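Local coordinates for thiol-disulfide oxidoreductase (Bacteroides thetaiotaomicron, PDB 3FW2), which probably acts as a thiol-disulfide oxidoreductase of the TlpA-like family, the crystallised part being its C-terminal thioredoxin-like domain, at residues N105-V108 / A109-Y112; D78-K81 / Q82-K85; K23-R26 / S27-A30. One frame throughout, in Å; residues are numbered along the deposited sequence.

Contact 1: N105-V108 / A109-Y112; sequences NSEV and AKQY
E107 and K110, three residues apart on the outer side of a short helix, are joined by a salt bridge in which K110 NZ stands 2.7 Å from E107 OE2. The ammonium group approaches from above the carboxylate plane, 44° out of it, and E107 OE1 stays 3.9 Å from K110 NZ, so a single oxygen takes the pair. Two bends make this possible. E107 bends at its CB-CG bond (chi2 -64°), while K110 runs straight until the CG-CD bond, where a torsion of -96° carries K110 CE to 3.7 Å from N105 O and delivers the nitrogen to the acid. The helix, 107-111, follows strand 96-98 and precedes strand 119-123 along the chain, the place of the helix that links the third and fourth strands of the thioredoxin fold. Its backbone is closed by Q111 N on E107 O at 2.8 Å and by Y112 N on V108 O at 2.9 Å. V108 and Y112 meet on the buried side, where A109 also packs on L77; V108 CG2 reaches Y112 CD1 at 3.7 Å. V108 O lies in the plane of the Y112 ring, 3.3 Å from Y112 CD1, so this carbonyl meets both the amide and the ring edge of the same residue. The Y112 hydroxyl is hydrogen-bonded to P12 O, joining the residue just past the helix to the N-terminal segment. S106 holds the N-cap position without a capping bond from its side chain; its hydroxyl binds D100 instead. K110 also packs against N105 of the second subunit.

Contact 2: D78-K81 / Q82-K85; sequences DVDK and QQWK
The start of helix 81-90 is capped by D80 at the N-cap position, whose side chain reaches forward to Q83. D80 OD2 accepts from Q83 N at 2.8 Å, with an N-H...O angle of 160°, using its anti lone pair. Having CG opposite the backbone N (chi1 -175°) turns the D80 carboxylate toward the amides of the first turn. The Q83 side chain, stretched out past CG, runs roughly perpendicular to D80 and lays its amide on the carboxylate, the planes 17° apart and Q83 NE2 3.4 Å from D80 CG. The main chain adds W84 N on D80 O at 3.0 Å and K85 N on K81 O at 2.9 Å. K81 and K85 run alongside each other in one direction; K81 CE touches K85 CE at 3.9 Å and the charged nitrogens, K81 NZ and K85 NZ, are 4.7 Å apart. On the buried flank D78 OD2 sits at the edge of the W84 indole, 3.6 Å from W84 CD1, while hydrogen bonds to S43 and S76 fix the carboxylate and W41 meets the indole ring. Such an aspartate cap begins the helix of the beta-alpha-beta crossover joining strands 70-76 and 96-98 of this thioredoxin-like domain.

Contact 3: K23-R26 / S27-A30; sequences KITR and SSDA
T25 and S28 bond to each other twice, and these two residues are the compact heart of a type I beta turn running from T25 to S28. T25 N points almost straight at the hydroxyl of S28, 3.0 Å from T25 N to S28 OG with an N-H...O angle of 172°. In return S28 N gives its hydrogen to T25 O at 3.1 Å, arriving well above the carbonyl plane, 65° out of it, in keeping with the tight i to i+3 closure. The T25 hydroxyl supplies the third bond: S27 N donates to T25 OG1 at 3.0 Å, making an ST turn within the beta turn. What permits it is the T25 torsion (chi1 73°), which tucks OG1 in beside both its own N and its carbonyl carbon, close to the amide of S27. I24 closes the inner side, its methyl I24 CG2 lying 3.9 Å from S28 OG.

The other side is looser and wetter. A water holds T25 OG1 at 2.8 Å and reaches S28 OG only weakly, at 3.4 Å, spanning the two hydroxyls. S27, an exposed residue, sets its OG over the centre of one face of the R26 guanidinium, 4.2 Å above the plane; at that range it is a loose neighbour. R26 is stretched out past CG, and R26 NH1 makes a weak hydrogen bond to S125 O.

The turn leaves strand 23-24, whose I24 is hydrogen-bonded through the backbone to L16 of the antiparallel partner strand 16-17. The I24 side chain packs on E96 and V98 of strand 96-98, an outermost strand of the main sheet within this chain, and the chain beyond the turn leads on to strand 35-41.

Overall arrangement
All three contacts are local and belong to one thioredoxin-like domain, yet no two share a secondary-structure element. Contacts 1 and 2 are partly buried and lie at helices that follow and precede strand 96-98 along the chain, each starting in the residues before its helix; contact 3 is a surface turn, though its I24 packs on that same strand. Their centres stand 17 to 21 Å apart, and none touches another. The chemistry follows the place: an ion pair near the surface beside apolar packing in contact 1, an aspartate cap with an amide stack in contact 2, and hydroxyl, backbone and water bonds in contact 3. Contacts 1 and 2 also approach the second subunit, whereas no other chain of the assembly touches contact 3.

Contact 1: N105-V108 / A109-Y112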
loop_
_atom_site.group_PDB
_atom_site.type_symbol
_atom_site.label_atom_id
_atom_site.label_comp_id
_atom_site.label_asym_id
_atom_site.label_seq_id
_atom_site.Cartn_x
_atom_site.Cartn_y
_atom_site.Cartn_z
ATOM N N ASN A 105 -3.177 -4.423 -6.325
ATOM C CA ASN A 105 -4.035 -5.456 -6.948
ATOM C C ASN A 105 -3.215 -6.714 -7.370
ATOM O O ASN A 105 -3.762 -7.627 -7.994
ATOM C CB ASN A 105 -4.770 -4.831 -8.163
ATOM C CG ASN A 105 -5.678 -3.624 -7.790
ATOM O OD1 ASN A 105 -6.331 -3.614 -6.726
ATOM N ND2 ASN A 105 -5.699 -2.580 -8.676
ATOM N N SER A 106 -1.908 -6.738 -7.152
ATOM C CA SER A 106 -1.042 -7.912 -7.413
ATOM C C SER A 106 -1.583 -9.114 -6.621
ATOM O O SER A 106 -1.833 -9.020 -5.396
ATOM C CB SER A 106 0.431 -7.641 -6.998
ATOM O OG SER A 106 1.398 -8.579 -7.536
ATOM N N GLU A 107 -1.783 -10.263 -7.292
ATOM C CA GLU A 107 -2.371 -11.411 -6.584
ATOM C C GLU A 107 -1.570 -11.773 -5.329
ATOM O O GLU A 107 -2.131 -12.147 -4.312
ATOM C CB GLU A 107 -2.421 -12.656 -7.507
ATOM C CG GLU A 107 -3.447 -12.573 -8.609
ATOM C CD GLU A 107 -4.868 -12.518 -8.107
ATOM O OE1 GLU A 107 -5.329 -13.443 -7.405
ATOM O OE2 GLU A 107 -5.562 -11.565 -8.483
ATOM N N VAL A 108 -0.267 -11.689 -5.404
ATOM C CA VAL A 108 0.594 -12.083 -4.288
ATOM C C VAL A 108 0.295 -11.257 -3.027
ATOM O O VAL A 108 0.336 -11.784 -1.889
ATOM C CB VAL A 108 2.114 -12.069 -4.654
ATOM C CG1 VAL A 108 2.616 -10.627 -4.957
ATOM C CG2 VAL A 108 2.943 -12.805 -3.599
ATOM N N ALA A 109 -0.072 -10.000 -3.234
ATOM C CA ALA A 109 -0.406 -9.121 -2.105
ATOM C C ALA A 109 -1.649 -9.563 -1.380
ATOM O O ALA A 109 -1.732 -9.468 -0.168
ATOM C CB ALA A 109 -0.557 -7.639 -2.573
ATOM N N LYS A 110 -2.630 -10.023 -2.137
ATOM C CA LYS A 110 -3.828 -10.569 -1.566
ATOM C C LYS A 110 -3.531 -11.910 -0.945
ATOM O O LYS A 110 -4.005 -12.206 0.173
ATOM C CB LYS A 110 -4.888 -10.691 -2.656
ATOM C CG LYS A 110 -5.142 -9.369 -3.377
ATOM C CD LYS A 110 -6.306 -9.448 -4.386
ATOM C CE LYS A 110 -5.815 -9.707 -5.783
ATOM N NZ LYS A 110 -6.931 -9.931 -6.770
ATOM N N GLN A 111 -2.801 -12.749 -1.647
ATOM C CA GLN A 111 -2.532 -14.121 -1.114
ATOM C C GLN A 111 -1.768 -14.100 0.214
ATOM O O GLN A 111 -2.009 -14.949 1.098
ATOM C CB GLN A 111 -1.772 -14.970 -2.133
ATOM C CG GLN A 111 -2.501 -15.279 -3.444
ATOM C CD GLN A 111 -3.763 -16.082 -3.207
ATOM O OE1 GLN A 111 -3.712 -17.284 -3.211
ATOM N NE2 GLN A 111 -4.890 -15.413 -2.958
ATOM N N TYR A 112 -0.850 -13.128 0.348
ATOM C CA TYR A 112 -0.037 -12.990 1.554
ATOM C C TYR A 112 -0.661 -11.991 2.558
ATOM O O TYR A 112 0.004 -11.666 3.514
ATOM C CB TYR A 112 1.409 -12.589 1.201
ATOM C CG TYR A 112 2.134 -13.828 0.780
ATOM C CD1 TYR A 112 1.883 -14.381 -0.472
ATOM C CD2 TYR A 112 2.967 -14.523 1.674
ATOM C CE1 TYR A 112 2.523 -15.558 -0.865
ATOM C CE2 TYR A 112 3.617 -15.699 1.291
ATOM C CZ TYR A 112 3.384 -16.217 0.008
ATOM O OH TYR A 112 3.996 -17.428 -0.312
#

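Contact 2: D78-K81 / Q82-K85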
loop_
_atom_site.group_PDB
_atom_site.type_symbol
_atom_site.label_atom_id
_atom_site.label_comp_id
_atom_site.label_asym_id
_atom_site.label_seq_id
_atom_site.Cartn_x
_atom_site.Cartn_y
_atom_site.Cartn_z
ATOM N N ASP A 78 5.207 -2.189 -6.798
ATOM C CA ASP A 78 5.234 -1.144 -7.816
ATOM C C ASP A 78 4.285 -1.452 -8.995
ATOM O O ASP A 78 4.008 -2.633 -9.329
ATOM C CB ASP A 78 6.632 -0.972 -8.390
ATOM C CG ASP A 78 7.503 -0.088 -7.550
ATOM O OD1 ASP A 78 7.171 1.102 -7.458
ATOM O OD2 ASP A 78 8.504 -0.556 -7.000
ATOM N N VAL A 79 3.846 -0.381 -9.638
ATOM C CA VAL A 79 3.060 -0.473 -10.885
ATOM C C VAL A 79 3.844 -0.033 -12.090
ATOM O O VAL A 79 3.459 -0.347 -13.236
ATOM C CB VAL A 79 1.801 0.357 -10.799
ATOM C CG1 VAL A 79 0.814 -0.324 -9.766
ATOM C CG2 VAL A 79 2.136 1.812 -10.518
ATOM N N ASP A 80 4.959 0.652 -11.867
ATOM C CA ASP A 80 5.782 1.244 -12.933
ATOM C C ASP A 80 7.146 0.530 -12.979
ATOM O O ASP A 80 7.935 0.547 -12.010
ATOM C CB ASP A 80 5.970 2.727 -12.698
ATOM C CG ASP A 80 6.728 3.436 -13.853
ATOM O OD1 ASP A 80 6.073 4.143 -14.646
ATOM O OD2 ASP A 80 7.955 3.338 -13.946
ATOM N N LYS A 81 7.419 -0.130 -14.115
ATOM C CA LYS A 81 8.606 -0.938 -14.192
ATOM C C LYS A 81 9.915 -0.126 -14.071
ATOM O O LYS A 81 10.865 -0.572 -13.392
ATOM C CB LYS A 81 8.553 -1.697 -15.498
ATOM C CG LYS A 81 9.717 -2.546 -15.801
ATOM C CD LYS A 81 9.465 -3.157 -17.190
ATOM C CE LYS A 81 10.158 -4.453 -17.307
ATOM N NZ LYS A 81 9.766 -5.137 -18.605
ATOM N N GLN A 82 9.955 1.051 -14.684
ATOM C CA GLN A 82 11.157 1.867 -14.636
ATOM C C GLN A 82 11.406 2.421 -13.256
ATOM O O GLN A 82 12.549 2.403 -12.799
ATOM C CB GLN A 82 11.171 3.030 -15.646
ATOM C CG GLN A 82 12.599 3.588 -15.808
ATOM C CD GLN A 82 13.578 2.520 -16.330
ATOM O OE1 GLN A 82 13.319 1.918 -17.354
ATOM N NE2 GLN A 82 14.656 2.232 -15.583
ATOM N N GLN A 83 10.349 2.813 -12.546
ATOM C CA GLN A 83 10.504 3.269 -11.169
ATOM C C GLN A 83 11.026 2.146 -10.278
ATOM O O GLN A 83 11.881 2.391 -9.379
ATOM C CB GLN A 83 9.229 3.875 -10.630
ATOM C CG GLN A 83 8.942 5.173 -11.299
ATOM C CD GLN A 83 7.545 5.624 -11.093
ATOM O OE1 GLN A 83 6.953 5.394 -10.043
ATOM N NE2 GLN A 83 6.981 6.289 -12.110
ATOM N N TRP A 84 10.536 0.927 -10.519
ATOM C CA TRP A 84 10.963 -0.262 -9.792
ATOM C C TRP A 84 12.445 -0.533 -10.035
ATOM O O TRP A 84 13.246 -0.660 -9.097
ATOM C CB TRP A 84 10.110 -1.467 -10.219
ATOM C CG TRP A 84 10.511 -2.770 -9.669
ATOM C CD1 TRP A 84 10.646 -3.124 -8.371
ATOM C CD2 TRP A 84 10.840 -3.907 -10.442
ATOM N NE1 TRP A 84 11.019 -4.445 -8.277
ATOM C CE2 TRP A 84 11.154 -4.950 -9.545
ATOM C CE3 TRP A 84 10.903 -4.145 -11.816
ATOM C CZ2 TRP A 84 11.494 -6.210 -9.957
ATOM C CZ3 TRP A 84 11.247 -5.435 -12.238
ATOM C CH2 TRP A 84 11.524 -6.452 -11.314
ATOM N N LYS A 85 12.850 -0.586 -11.297
ATOM C CA LYS A 85 14.251 -0.815 -11.600
ATOM C C LYS A 85 15.157 0.300 -11.091
ATOM O O LYS A 85 16.299 0.043 -10.660
ATOM C CB LYS A 85 14.462 -0.952 -13.128
ATOM C CG LYS A 85 13.856 -2.238 -13.686
ATOM C CD LYS A 85 14.082 -2.342 -15.217
ATOM C CE LYS A 85 13.656 -3.726 -15.719
ATOM N NZ LYS A 85 14.096 -3.974 -17.142
#

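Contact 3: K23-R26 / S27-A30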
loop_
_atom_site.group_PDB
_atom_site.type_symbol
_atom_site.label_atom_id
_atom_site.label_comp_id
_atom_site.label_asym_id
_atom_site.label_seq_id
_atom_site.Cartn_x
_atom_site.Cartn_y
_atom_site.Cartn_z
ATOM N N LYS A 23 10.210 -16.071 -14.622
ATOM C CA LYS A 23 9.322 -16.336 -13.480
ATOM C C LYS A 23 10.061 -17.032 -12.344
ATOM O O LYS A 23 10.702 -18.052 -12.536
ATOM C CB LYS A 23 8.078 -17.161 -13.876
ATOM C CG LYS A 23 7.209 -16.483 -14.923
ATOM C CD LYS A 23 6.594 -15.188 -14.464
ATOM C CE LYS A 23 5.623 -14.632 -15.509
ATOM N NZ LYS A 23 4.208 -15.110 -15.295
ATOM N N ILE A 24 9.936 -16.490 -11.137
ATOM C CA ILE A 24 10.620 -17.004 -9.986
ATOM C C ILE A 24 9.570 -17.507 -9.006
ATOM O O ILE A 24 8.556 -16.816 -8.770
ATOM C CB ILE A 24 11.409 -15.872 -9.260
ATOM C CG1 ILE A 24 12.431 -15.237 -10.187
ATOM C CG2 ILE A 24 12.043 -16.341 -7.957
ATOM C CD1 ILE A 24 13.489 -16.250 -10.749
ATOM N N THR A 25 9.844 -18.648 -8.393
ATOM C CA THR A 25 8.995 -19.255 -7.380
ATOM C C THR A 25 9.920 -19.601 -6.192
ATOM O O THR A 25 11.137 -19.511 -6.301
ATOM C CB THR A 25 8.294 -20.570 -7.819
ATOM O OG1 THR A 25 9.258 -21.621 -7.863
ATOM C CG2 THR A 25 7.579 -20.434 -9.210
ATOM N N ARG A 26 9.334 -20.026 -5.085
ATOM C CA ARG A 26 10.143 -20.429 -3.911
ATOM C C ARG A 26 11.021 -21.665 -4.215
ATOM O O ARG A 26 11.967 -21.951 -3.485
ATOM C CB ARG A 26 9.282 -20.667 -2.669
ATOM C CG ARG A 26 8.417 -21.883 -2.707
ATOM C CD ARG A 26 7.860 -22.172 -1.308
ATOM N NE ARG A 26 7.353 -23.510 -1.305
ATOM C CZ ARG A 26 8.052 -24.617 -1.063
ATOM N NH1 ARG A 26 9.316 -24.602 -0.681
ATOM N NH2 ARG A 26 7.434 -25.771 -1.152
ATOM N N SER A 27 10.688 -22.381 -5.287
ATOM C CA SER A 27 11.481 -23.548 -5.742
ATOM C C SER A 27 12.407 -23.305 -6.924
ATOM O O SER A 27 13.016 -24.269 -7.472
ATOM C CB SER A 27 10.530 -24.693 -6.064
ATOM O OG SER A 27 9.729 -24.943 -4.927
ATOM N N SER A 28 12.571 -22.049 -7.327
ATOM C CA SER A 28 13.586 -21.708 -8.320
ATOM C C SER A 28 14.957 -22.109 -7.808
ATOM O O SER A 28 15.149 -22.303 -6.610
ATOM C CB SER A 28 13.569 -20.236 -8.656
ATOM O OG SER A 28 12.406 -19.923 -9.368
ATOM N N ASP A 29 15.906 -22.277 -8.720
ATOM C CA ASP A 29 17.207 -22.811 -8.339
ATOM C C ASP A 29 17.907 -22.057 -7.225
ATOM O O ASP A 29 18.611 -22.662 -6.432
ATOM C CB ASP A 29 18.143 -22.845 -9.546
ATOM C CG ASP A 29 17.732 -23.880 -10.597
ATOM O OD1 ASP A 29 16.904 -24.819 -10.334
ATOM O OD2 ASP A 29 18.289 -23.756 -11.709
ATOM N N ALA A 30 17.741 -20.736 -7.187
ATOM C CA ALA A 30 18.406 -19.924 -6.173
ATOM C C ALA A 30 17.918 -20.286 -4.775
ATOM O O ALA A 30 18.652 -20.067 -3.810
ATOM C CB ALA A 30 18.178 -18.453 -6.427
HETATM O O HOH W 1 10.165 -22.305 -10.399
#